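Local structure of HTH-type transcriptional regulator mcbR (4P9F) at the interface of chains A and B. The protein binds the mcbA promoter as a GntR-family repressor, preventing colanic acid overproduction and mucoidy, and is important for biofilm formation. Numbering follows the deposited sequence. Chains: chain A/B, HTH-type transcriptional regulator mcbR.

The interface of chains A and B. Residues chain A 75, 78, 82, 155; chain B 142-145.
An N-terminal helix cap joins the two chains: the carboxylate of A:Glu78 is set against the first turn of helix 143-156 of chain B, where A:Glu78 OE2 takes up two backbone N-H groups. B:Ile144 N lies 2.7 Å from A:Glu78 OE2 on the syn side, in a bent bond (120° at H). B:Leu145 N, 2.9 Å from the same A:Glu78 OE2, comes from the anti side and is straighter, at 158°. Both donors stand off the carboxylate plane toward the same face. The positive end of the helix dipole would probably stabilise the negative charge. With CG anti to the backbone N (chi1 178°) and the rest of the chain extended, A:Glu78 reaches from helix 73-95 to the start of the partner helix. The selenomethionine B:Met142 runs past it in the opposite direction, its bent chain laying CE 3.5 Å from A:Glu78 CG. On the other carboxylate oxygen, B:Pro143 CD packs 3.4 Å from A:Glu78 OE1. Were A:Glu78 shortened to alanine, the N-H groups of B:Ile144 and B:Leu145 would probably lose their acceptor across the interface, and the B:Met142 methyl its aliphatic neighbour. One turn along, A:Ile82 CD1 touches the backbone of B:Leu145, 3.6 Å from its CA. B:Ile144 extends its CG1 branch toward A:Arg155, whose guanidinium NH2 sits 3.6 Å from B:Ile144 CG1. A:Glu78 and A:Ile82 project from helix 73-95, which meets helix 143-156 of the partner within the FCD-type, all-helical part of the protein; two-fold symmetry repeats the cap with the chains exchanged.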
ATOM      1  N   GLN A  75       9.415  10.795  -7.396  1.00 29.29           N
ATOM      2  CA  GLN A  75       8.950   9.679  -6.571  1.00 32.85           C
ATOM      3  C   GLN A  75       8.311  10.183  -5.277  1.00 33.56           C
ATOM      4  O   GLN A  75       7.275   9.660  -4.843  1.00 27.25           O
ATOM      5  CB  GLN A  75      10.088   8.710  -6.252  1.00 28.63           C
ATOM      6  CG  GLN A  75      10.578   7.909  -7.458  1.00 37.91           C
ATOM      7  CD  GLN A  75      11.340   8.773  -8.459  1.00 47.88           C
ATOM      8  OE1 GLN A  75      12.233   9.533  -8.079  1.00 51.11           O
ATOM      9  NE2 GLN A  75      10.969   8.680  -9.737  1.00 40.56           N
ATOM     10  N   GLU A  78       4.804  11.372  -6.066  1.00 27.41           N
ATOM     11  CA  GLU A  78       3.835  10.279  -6.186  1.00 26.43           C
ATOM     12  C   GLU A  78       3.429   9.687  -4.836  1.00 21.76           C
ATOM     13  O   GLU A  78       2.237   9.470  -4.567  1.00 23.81           O
ATOM     14  CB  GLU A  78       4.382   9.182  -7.094  1.00 29.10           C
ATOM     15  CG  GLU A  78       3.424   8.003  -7.200  1.00 28.28           C
ATOM     16  CD  GLU A  78       3.929   6.905  -8.127  1.00 31.35           C
ATOM     17  OE1 GLU A  78       5.047   7.032  -8.670  1.00 33.10           O
ATOM     18  OE2 GLU A  78       3.198   5.913  -8.303  1.00 34.19           O
ATOM     19  N   ILE A  82      -0.354   9.783  -3.087  1.00 23.15           N
ATOM     20  CA  ILE A  82      -1.032   8.583  -2.622  1.00 21.14           C
ATOM     21  C   ILE A  82      -1.365   8.688  -1.135  1.00 26.93           C
ATOM     22  O   ILE A  82      -2.502   8.474  -0.723  1.00 23.94           O
ATOM     23  CB  ILE A  82      -0.189   7.307  -2.860  1.00 24.52           C
ATOM     24  CG1 ILE A  82       0.131   7.128  -4.352  1.00 21.58           C
ATOM     25  CG2 ILE A  82      -0.946   6.072  -2.340  1.00 25.94           C
ATOM     26  CD1 ILE A  82       1.195   6.063  -4.638  1.00 26.82           C
ATOM     27  N   ARG A 155       8.754   4.030   2.134  1.00 21.26           N
ATOM     28  CA  ARG A 155       9.183   4.366   0.769  1.00 25.83           C
ATOM     29  C   ARG A 155       9.722   5.811   0.691  1.00 26.03           C
ATOM     30  O   ARG A 155      10.728   6.067   0.055  1.00 28.36           O
ATOM     31  CB  ARG A 155       8.005   4.186  -0.212  1.00 27.64           C
ATOM     32  CG  ARG A 155       7.563   2.744  -0.400  1.00 29.07           C
ATOM     33  CD  ARG A 155       8.614   1.893  -1.076  1.00 26.36           C
ATOM     34  NE  ARG A 155       8.751   2.108  -2.523  1.00 27.70           N
ATOM     35  CZ  ARG A 155       7.944   1.532  -3.421  1.00 25.93           C
ATOM     36  NH1 ARG A 155       6.931   0.780  -3.010  1.00 25.61           N
ATOM     37  NH2 ARG A 155       8.131   1.708  -4.716  1.00 31.19           N
TER
HETATM   38  N   MSE B 142       2.114   6.172 -12.741  1.00 31.26           N
HETATM   39  CA  MSE B 142       2.221   6.136 -11.274  1.00 24.32           C
HETATM   40  C   MSE B 142       2.500   4.695 -10.814  1.00 24.59           C
HETATM   41  O   MSE B 142       1.594   3.993 -10.343  1.00 29.52           O
HETATM   42  CB  MSE B 142       0.944   6.659 -10.635  1.00 24.97           C
HETATM   43  CG  MSE B 142       0.593   8.073 -11.093  1.00 28.21           C
HETATM   44 SE   MSE B 142       1.572   9.403 -10.054  0.68 37.47          SE
HETATM   45  CE  MSE B 142       0.409   9.367  -8.446  1.00 30.68           C
ATOM     46  N   PRO B 143       3.748   4.245 -10.978  1.00 24.57           N
ATOM     47  CA  PRO B 143       4.056   2.829 -10.731  1.00 28.55           C
ATOM     48  C   PRO B 143       3.816   2.422  -9.267  1.00 22.95           C
ATOM     49  O   PRO B 143       3.416   1.283  -8.993  1.00 26.82           O
ATOM     50  CB  PRO B 143       5.537   2.719 -11.120  1.00 34.39           C
ATOM     51  CG  PRO B 143       6.068   4.089 -10.987  1.00 33.63           C
ATOM     52  CD  PRO B 143       4.946   5.019 -11.346  1.00 23.10           C
ATOM     53  N   ILE B 144       4.062   3.342  -8.342  1.00 21.89           N
ATOM     54  CA  ILE B 144       3.876   3.041  -6.918  1.00 24.09           C
ATOM     55  C   ILE B 144       2.387   2.907  -6.576  1.00 27.22           C
ATOM     56  O   ILE B 144       2.009   2.043  -5.789  1.00 22.83           O
ATOM     57  CB  ILE B 144       4.529   4.113  -6.014  1.00 25.76           C
ATOM     58  CG1 ILE B 144       6.037   4.196  -6.328  1.00 27.61           C
ATOM     59  CG2 ILE B 144       4.306   3.752  -4.531  1.00 25.53           C
ATOM     60  CD1 ILE B 144       6.791   5.253  -5.539  1.00 25.82           C
ATOM     61  N   LEU B 145       1.553   3.752  -7.183  1.00 21.33           N
ATOM     62  CA  LEU B 145       0.110   3.646  -7.047  1.00 25.79           C
ATOM     63  C   LEU B 145      -0.354   2.275  -7.545  1.00 23.75           C
ATOM     64  O   LEU B 145      -1.138   1.604  -6.889  1.00 22.47           O
ATOM     65  CB  LEU B 145      -0.590   4.778  -7.827  1.00 21.43           C
ATOM     66  CG  LEU B 145      -2.110   4.747  -7.992  1.00 21.58           C
ATOM     67  CD1 LEU B 145      -2.845   4.703  -6.658  1.00 23.79           C
ATOM     68  CD2 LEU B 145      -2.549   5.983  -8.797  1.00 22.24           C
TER